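Local coordinates for eukaryotic initiation factor 4F subunit p150 (Saccharomyces cerevisiae, PDB 2VSO), which serves as a component of the cap-binding eIF4F complex, where the translation apparatus starts to assemble, and is represented here by its eIF4A-binding middle domain, at residues Arg172-Val177 with Leu214-Glu219; Arg178-Leu183 with Lys192-Cys197. All coordinates share one frame; numbering follows the deposited sequence.

Contact 1: Arg172-Val177 with Leu214-Glu219; sequences RGLGLV and LESVVE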
ATOM      1  N   ARG C 172       0.018  15.605  -8.896  1.00 60.62           N
ATOM      2  CA  ARG C 172      -1.238  15.730  -9.637  1.00 60.89           C
ATOM      3  C   ARG C 172      -1.034  15.730 -11.146  1.00 58.36           C
ATOM      4  O   ARG C 172      -1.821  15.146 -11.880  1.00 63.91           O
ATOM      5  CB  ARG C 172      -2.006  16.978  -9.199  1.00 58.18           C
ATOM      6  CG  ARG C 172      -2.580  16.866  -7.800  1.00 78.19           C
ATOM      7  CD  ARG C 172      -3.248  18.151  -7.362  1.00 89.32           C
ATOM      8  NE  ARG C 172      -3.709  18.075  -5.980  1.00102.84           N
ATOM      9  CZ  ARG C 172      -4.248  19.095  -5.320  1.00120.04           C
ATOM     10  NH1 ARG C 172      -4.388  20.270  -5.921  1.00127.14           N
ATOM     11  NH2 ARG C 172      -4.643  18.944  -4.064  1.00122.43           N
ATOM     12  N   GLY C 173       0.019  16.384 -11.613  1.00 52.29           N
ATOM     13  CA  GLY C 173       0.363  16.311 -13.021  1.00 35.83           C
ATOM     14  C   GLY C 173       0.604  14.875 -13.460  1.00 55.52           C
ATOM     15  O   GLY C 173       0.013  14.415 -14.436  1.00 54.32           O
ATOM     16  N   LEU C 174       1.473  14.170 -12.735  1.00 42.84           N
ATOM     17  CA  LEU C 174       1.786  12.773 -13.034  1.00 46.28           C
ATOM     18  C   LEU C 174       0.570  11.864 -12.878  1.00 36.34           C
ATOM     19  O   LEU C 174       0.427  10.894 -13.598  1.00 50.76           O
ATOM     20  CB  LEU C 174       2.959  12.283 -12.172  1.00 35.82           C
ATOM     21  CG  LEU C 174       4.245  12.951 -12.650  1.00 48.94           C
ATOM     22  CD1 LEU C 174       5.488  12.351 -12.021  1.00 31.41           C
ATOM     23  CD2 LEU C 174       4.296  12.853 -14.177  1.00 28.23           C
ATOM     24  N   GLY C 175      -0.297  12.173 -11.923  1.00 29.10           N
ATOM     25  CA  GLY C 175      -1.540  11.449 -11.791  1.00 27.63           C
ATOM     26  C   GLY C 175      -2.385  11.621 -13.049  1.00 33.51           C
ATOM     27  O   GLY C 175      -3.106  10.710 -13.455  1.00 51.36           O
ATOM     28  N   LEU C 176      -2.288  12.792 -13.668  1.00 33.32           N
ATOM     29  CA  LEU C 176      -3.025  13.055 -14.896  1.00 55.81           C
ATOM     30  C   LEU C 176      -2.485  12.294 -16.104  1.00 53.19           C
ATOM     31  O   LEU C 176      -3.260  11.685 -16.835  1.00 50.98           O
ATOM     32  CB  LEU C 176      -3.085  14.547 -15.193  1.00 41.30           C
ATOM     33  CG  LEU C 176      -3.441  14.875 -16.638  1.00 47.58           C
ATOM     34  CD1 LEU C 176      -4.961  14.881 -16.850  1.00 46.37           C
ATOM     35  CD2 LEU C 176      -2.815  16.204 -17.004  1.00 39.12           C
ATOM     36  N   VAL C 177      -1.168  12.326 -16.316  1.00 56.03           N
ATOM     37  CA  VAL C 177      -0.571  11.585 -17.430  1.00 53.16           C
ATOM     38  C   VAL C 177      -1.018  10.146 -17.322  1.00 46.83           C
ATOM     39  O   VAL C 177      -1.280   9.472 -18.321  1.00 50.35           O
ATOM     40  CB  VAL C 177       0.968  11.607 -17.428  1.00 45.10           C
ATOM     41  CG1 VAL C 177       1.493  13.023 -17.649  1.00 33.39           C
ATOM     42  CG2 VAL C 177       1.464  11.075 -16.148  1.00 48.10           C
ATOM     43  N   LEU C 214      10.257   8.798 -14.106  1.00 63.26           N
ATOM     44  CA  LEU C 214      10.647   7.531 -14.725  1.00 50.99           C
ATOM     45  C   LEU C 214       9.651   6.425 -14.419  1.00 45.63           C
ATOM     46  O   LEU C 214       9.302   5.628 -15.281  1.00 46.86           O
ATOM     47  CB  LEU C 214      12.012   7.110 -14.197  1.00 60.08           C
ATOM     48  CG  LEU C 214      13.203   7.908 -14.688  1.00 56.37           C
ATOM     49  CD1 LEU C 214      14.339   7.752 -13.710  1.00 55.14           C
ATOM     50  CD2 LEU C 214      13.579   7.436 -16.087  1.00 42.23           C
ATOM     51  N   GLU C 215       9.239   6.366 -13.163  1.00 50.33           N
ATOM     52  CA  GLU C 215       8.177   5.481 -12.723  1.00 59.73           C
ATOM     53  C   GLU C 215       6.956   5.685 -13.612  1.00 56.01           C
ATOM     54  O   GLU C 215       6.343   4.735 -14.085  1.00 63.76           O
ATOM     55  CB  GLU C 215       7.809   5.827 -11.282  1.00 64.42           C
ATOM     56  CG  GLU C 215       6.974   4.789 -10.586  1.00 94.39           C
ATOM     57  CD  GLU C 215       7.816   3.655 -10.052  1.00 97.71           C
ATOM     58  OE1 GLU C 215       7.509   2.489 -10.385  1.00109.65           O
ATOM     59  OE2 GLU C 215       8.786   3.936  -9.310  1.00 76.95           O
ATOM     60  N   SER C 216       6.616   6.953 -13.822  1.00 52.92           N
ATOM     61  CA  SER C 216       5.432   7.349 -14.562  1.00 40.90           C
ATOM     62  C   SER C 216       5.479   6.873 -16.008  1.00 46.55           C
ATOM     63  O   SER C 216       4.493   6.342 -16.514  1.00 45.59           O
ATOM     64  CB  SER C 216       5.282   8.869 -14.515  1.00 52.77           C
ATOM     65  OG  SER C 216       4.247   9.324 -15.371  1.00 60.00           O
ATOM     66  N   VAL C 217       6.627   7.065 -16.660  1.00 34.38           N
ATOM     67  CA  VAL C 217       6.826   6.671 -18.052  1.00 44.36           C
ATOM     68  C   VAL C 217       6.671   5.175 -18.260  1.00 53.61           C
ATOM     69  O   VAL C 217       5.982   4.743 -19.185  1.00 57.02           O
ATOM     70  CB  VAL C 217       8.211   7.087 -18.584  1.00 55.41           C
ATOM     71  CG1 VAL C 217       8.143   7.299 -20.073  1.00 58.05           C
ATOM     72  CG2 VAL C 217       8.651   8.368 -17.933  1.00 79.15           C
ATOM     73  N   VAL C 218       7.324   4.391 -17.403  1.00 46.24           N
ATOM     74  CA  VAL C 218       7.238   2.937 -17.455  1.00 40.26           C
ATOM     75  C   VAL C 218       5.793   2.494 -17.355  1.00 41.20           C
ATOM     76  O   VAL C 218       5.294   1.784 -18.227  1.00 53.46           O
ATOM     77  CB  VAL C 218       8.100   2.252 -16.351  1.00 33.61           C
ATOM     78  CG1 VAL C 218       7.739   0.795 -16.227  1.00 38.66           C
ATOM     79  CG2 VAL C 218       9.588   2.404 -16.652  1.00 30.14           C
ATOM     80  N   GLU C 219       5.112   2.926 -16.302  1.00 42.90           N
ATOM     81  CA  GLU C 219       3.714   2.566 -16.124  1.00 43.04           C
ATOM     82  C   GLU C 219       2.856   2.949 -17.324  1.00 43.57           C
ATOM     83  O   GLU C 219       1.969   2.189 -17.714  1.00 51.59           O
ATOM     84  CB  GLU C 219       3.152   3.163 -14.844  1.00 41.61           C
ATOM     85  CG  GLU C 219       3.804   2.638 -13.584  1.00 77.95           C
ATOM     86  CD  GLU C 219       3.400   3.431 -12.351  1.00100.88           C
ATOM     87  OE1 GLU C 219       2.706   4.457 -12.507  1.00 99.93           O
ATOM     88  OE2 GLU C 219       3.774   3.032 -11.229  1.00109.22           O
TER
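Ser-216 meets helix 163-185 through its hydroxyl, which lies against methyl groups of Leu-174 and Val-177. The two apolar residues sit three positions apart, so both fall on the same side of their helix, and both CB atoms point toward helix 211-228; CB of Ser-216 points back at them. The two approaches to the hydroxyl differ. CD2 of Leu-174 comes in beside the C-O bond, 3.7 Å from OG of Ser-216, with an angle of about 96° at the oxygen. It also lies 4.1 Å from CB of Ser-216, so this methyl rests along the whole short side chain. CG2 of Val-177 stands nearly ahead of the bond, 3.4 Å from the same OG, but the model crowds this methyl against the valine's own helix, and its exact placement is doubtful. What turns the serine oxygen to this side is its first torsion: OG is anti to the backbone N (chi1 172°).

The pairing belongs to the all-helical MIF4G domain, and it joins two helices that run in broadly the same direction, with helix 191-206 between them in the chain. That intervening helix closes in with Leu-201 on Ser-216 and Cys-197 on Val-177, while Trp-141 lies on both Leu-174 and Val-177. The CA atoms of Leu-174 and Ser-216 come within 6.7 Å, a near approach consistent with the small serine side chain at this point. Across these segments the buried hydroxyl finds carbon rather than a polar partner, which implies that fit and van der Waals contact, not directional bonding, join the two helices here.

Contact 2: Arg178-Leu183 with Lys192-Cys197; sequences RFIGFL and KMMFEC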
ATOM      1  N   ARG C 178      -1.130   9.691 -16.084  1.00 26.92           N
ATOM      2  CA  ARG C 178      -1.546   8.338 -15.810  1.00 26.88           C
ATOM      3  C   ARG C 178      -2.977   8.132 -16.245  1.00 38.60           C
ATOM      4  O   ARG C 178      -3.313   7.114 -16.851  1.00 52.91           O
ATOM      5  CB  ARG C 178      -1.415   8.049 -14.321  1.00 34.71           C
ATOM      6  CG  ARG C 178      -2.185   6.839 -13.917  1.00 38.06           C
ATOM      7  CD  ARG C 178      -1.729   6.273 -12.607  1.00 45.03           C
ATOM      8  NE  ARG C 178      -2.076   4.866 -12.649  1.00 60.93           N
ATOM      9  CZ  ARG C 178      -1.656   3.951 -11.795  1.00 64.20           C
ATOM     10  NH1 ARG C 178      -0.863   4.294 -10.792  1.00 91.23           N
ATOM     11  NH2 ARG C 178      -2.040   2.695 -11.951  1.00 37.48           N
ATOM     12  N   PHE C 179      -3.806   9.117 -15.922  1.00 50.87           N
ATOM     13  CA  PHE C 179      -5.224   9.092 -16.225  1.00 40.97           C
ATOM     14  C   PHE C 179      -5.481   9.203 -17.723  1.00 32.84           C
ATOM     15  O   PHE C 179      -6.357   8.528 -18.259  1.00 39.91           O
ATOM     16  CB  PHE C 179      -5.920  10.209 -15.465  1.00 33.85           C
ATOM     17  CG  PHE C 179      -7.399  10.214 -15.626  1.00 49.18           C
ATOM     18  CD1 PHE C 179      -8.151   9.114 -15.284  1.00 41.46           C
ATOM     19  CD2 PHE C 179      -8.046  11.337 -16.113  1.00 52.67           C
ATOM     20  CE1 PHE C 179      -9.525   9.122 -15.425  1.00 49.31           C
ATOM     21  CE2 PHE C 179      -9.419  11.350 -16.254  1.00 49.35           C
ATOM     22  CZ  PHE C 179     -10.159  10.240 -15.906  1.00 42.63           C
ATOM     23  N   ILE C 180      -4.701  10.046 -18.387  1.00 30.01           N
ATOM     24  CA  ILE C 180      -4.704  10.099 -19.836  1.00 43.40           C
ATOM     25  C   ILE C 180      -4.522   8.696 -20.397  1.00 52.14           C
ATOM     26  O   ILE C 180      -5.227   8.300 -21.338  1.00 49.63           O
ATOM     27  CB  ILE C 180      -3.542  10.945 -20.386  1.00 46.91           C
ATOM     28  CG1 ILE C 180      -3.613  12.390 -19.900  1.00 48.71           C
ATOM     29  CG2 ILE C 180      -3.501  10.859 -21.898  1.00 58.53           C
ATOM     30  CD1 ILE C 180      -4.906  13.068 -20.153  1.00 64.63           C
ATOM     31  N   GLY C 181      -3.555   7.962 -19.828  1.00 38.84           N
ATOM     32  CA  GLY C 181      -3.165   6.654 -20.329  1.00 39.91           C
ATOM     33  C   GLY C 181      -4.292   5.643 -20.239  1.00 37.23           C
ATOM     34  O   GLY C 181      -4.421   4.762 -21.074  1.00 43.59           O
ATOM     35  N   PHE C 182      -5.113   5.783 -19.211  1.00 40.28           N
ATOM     36  CA  PHE C 182      -6.296   4.952 -19.035  1.00 40.74           C
ATOM     37  C   PHE C 182      -7.510   5.373 -19.876  1.00 44.15           C
ATOM     38  O   PHE C 182      -8.383   4.564 -20.153  1.00 67.89           O
ATOM     39  CB  PHE C 182      -6.669   4.888 -17.557  1.00 54.17           C
ATOM     40  CG  PHE C 182      -5.770   3.991 -16.747  1.00 48.66           C
ATOM     41  CD1 PHE C 182      -5.278   4.402 -15.517  1.00 52.40           C
ATOM     42  CD2 PHE C 182      -5.412   2.734 -17.220  1.00 51.35           C
ATOM     43  CE1 PHE C 182      -4.448   3.575 -14.771  1.00 61.05           C
ATOM     44  CE2 PHE C 182      -4.581   1.889 -16.475  1.00 44.51           C
ATOM     45  CZ  PHE C 182      -4.097   2.309 -15.251  1.00 37.81           C
ATOM     46  N   LEU C 183      -7.561   6.635 -20.280  1.00 44.10           N
ATOM     47  CA  LEU C 183      -8.613   7.109 -21.163  1.00 39.19           C
ATOM     48  C   LEU C 183      -8.281   6.722 -22.598  1.00 42.90           C
ATOM     49  O   LEU C 183      -9.129   6.260 -23.347  1.00 40.59           O
ATOM     50  CB  LEU C 183      -8.724   8.629 -21.058  1.00 33.71           C
ATOM     51  CG  LEU C 183      -9.047   9.196 -19.680  1.00 41.98           C
ATOM     52  CD1 LEU C 183      -8.860  10.694 -19.660  1.00 28.62           C
ATOM     53  CD2 LEU C 183     -10.442   8.804 -19.245  1.00 30.90           C
ATOM     54  N   LYS C 192      -3.344  12.346 -30.449  1.00 95.49           N
ATOM     55  CA  LYS C 192      -2.772  13.689 -30.405  1.00 92.40           C
ATOM     56  C   LYS C 192      -2.480  14.118 -28.975  1.00 81.84           C
ATOM     57  O   LYS C 192      -1.517  14.840 -28.723  1.00 89.35           O
ATOM     58  CB  LYS C 192      -3.674  14.714 -31.109  1.00107.35           C
ATOM     59  CG  LYS C 192      -4.759  15.340 -30.233  1.00122.68           C
ATOM     60  CD  LYS C 192      -5.422  16.528 -30.934  1.00122.19           C
ATOM     61  CE  LYS C 192      -6.585  17.096 -30.124  1.00116.15           C
ATOM     62  NZ  LYS C 192      -7.204  18.285 -30.786  1.00111.57           N
ATOM     63  N   MET C 193      -3.304  13.660 -28.038  1.00 70.37           N
ATOM     64  CA  MET C 193      -3.109  14.005 -26.632  1.00 63.06           C
ATOM     65  C   MET C 193      -2.076  13.083 -25.967  1.00 72.55           C
ATOM     66  O   MET C 193      -1.428  13.458 -24.988  1.00 54.46           O
ATOM     67  CB  MET C 193      -4.438  13.977 -25.876  1.00 48.93           C
ATOM     68  CG  MET C 193      -4.323  14.400 -24.420  1.00 69.02           C
ATOM     69  SD  MET C 193      -4.207  16.182 -24.125  1.00 63.66           S
ATOM     70  CE  MET C 193      -5.872  16.681 -24.569  1.00410.44           C
ATOM     71  N   MET C 194      -1.927  11.879 -26.514  1.00 67.50           N
ATOM     72  CA  MET C 194      -0.917  10.936 -26.058  1.00 55.40           C
ATOM     73  C   MET C 194       0.474  11.358 -26.560  1.00 59.67           C
ATOM     74  O   MET C 194       1.488  11.075 -25.922  1.00 50.36           O
ATOM     75  CB  MET C 194      -1.269   9.536 -26.553  1.00 51.73           C
ATOM     76  CG  MET C 194      -0.621   8.404 -25.794  1.00 56.19           C
ATOM     77  SD  MET C 194      -1.206   8.240 -24.108  1.00 54.20           S
ATOM     78  CE  MET C 194       0.015   9.218 -23.256  1.00 64.53           C
ATOM     79  N   PHE C 195       0.520  12.050 -27.698  1.00 54.69           N
ATOM     80  CA  PHE C 195       1.784  12.571 -28.208  1.00 46.67           C
ATOM     81  C   PHE C 195       2.229  13.711 -27.323  1.00 55.35           C
ATOM     82  O   PHE C 195       3.413  13.875 -27.043  1.00 65.86           O
ATOM     83  CB  PHE C 195       1.651  13.078 -29.653  1.00 38.10           C
ATOM     84  CG  PHE C 195       1.791  12.007 -30.699  1.00 54.00           C
ATOM     85  CD1 PHE C 195       0.724  11.186 -31.020  1.00 63.52           C
ATOM     86  CD2 PHE C 195       2.989  11.828 -31.371  1.00 75.98           C
ATOM     87  CE1 PHE C 195       0.853  10.198 -31.983  1.00 65.11           C
ATOM     88  CE2 PHE C 195       3.125  10.836 -32.338  1.00 69.07           C
ATOM     89  CZ  PHE C 195       2.056  10.025 -32.644  1.00 63.96           C
ATOM     90  N   GLU C 196       1.263  14.505 -26.883  1.00 56.80           N
ATOM     91  CA  GLU C 196       1.577  15.708 -26.145  1.00 60.26           C
ATOM     92  C   GLU C 196       2.061  15.262 -24.792  1.00 41.22           C
ATOM     93  O   GLU C 196       2.918  15.891 -24.185  1.00 66.34           O
ATOM     94  CB  GLU C 196       0.338  16.596 -26.039  1.00 79.53           C
ATOM     95  CG  GLU C 196       0.624  18.083 -25.901  1.00 86.22           C
ATOM     96  CD  GLU C 196      -0.647  18.896 -25.811  1.00 86.79           C
ATOM     97  OE1 GLU C 196      -0.812  19.665 -24.838  1.00 93.65           O
ATOM     98  OE2 GLU C 196      -1.495  18.740 -26.709  1.00 77.81           O
ATOM     99  N   CYS C 197       1.521  14.137 -24.349  1.00 59.58           N
ATOM    100  CA  CYS C 197       1.889  13.528 -23.072  1.00 68.36           C
ATOM    101  C   CYS C 197       3.322  12.993 -23.058  1.00 61.22           C
ATOM    102  O   CYS C 197       4.139  13.411 -22.233  1.00 45.66           O
ATOM    103  CB  CYS C 197       0.926  12.406 -22.744  1.00 56.77           C
ATOM    104  SG  CYS C 197       0.575  12.290 -21.033  1.00 76.37           S
TER
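Ile-180 packs on Met-193, Met-194 and Cys-197 in an antiparallel helical hairpin of the all-helical, HEAT-like MIF4G domain. Helices 163-185 and 191-206 follow each other in the chain; their segments here run at 152° to one another, with axes 10.4 Å apart. Ile-180 gives by far the largest share of the buried surface, and its two branches divide the work. CG2, placed anti to the backbone N by a chi1 of -60°, reaches the two methionines, whereas CG1 faces the thiol, 4.3 Å from SG of Cys-197.

Met-194 leaves its helix at an angle and then curls toward the isoleucine, its chain bent at both chi2 (67°) and chi3. Isoleucine and methionine lie alongside one another, pointing opposite ways. Beyond this pair, the methionine packs on Leu-220, Val-224 and Phe-228 of helix 211-228, while Ile-180 rests on Cys-133 of helix 122-139.

CB of Met-193 also points toward helix 163-185, but the residue is poorly ordered, and its CG stays 4.4 Å from CG2 of Ile-180. The bent methionine comes slightly nearer: SD and CE of Met-194 are each 4.1 Å from CG2 of Ile-180.

How the contacts relate
Following the chain from the N terminus, helix 163-185 supplies the first half of both contacts in succession, 172-177 and then 178-183. The chain then turns, and 192-197 on helix 191-206 closes contact 2 over a short connection. Only after helix 191-206 ends does helix 211-228 bring 214-219 back to close contact 1, so contact 2 is nested wholly inside the longer loop. The centres lie 10 Å apart, and the two meet directly where CG1 of Val-177 packs 3.6 Å from SG of Cys-197. Contact 2 joins helix 163-185 to the next helix, 191-206, and contact 1 joins it to the one after, 211-228.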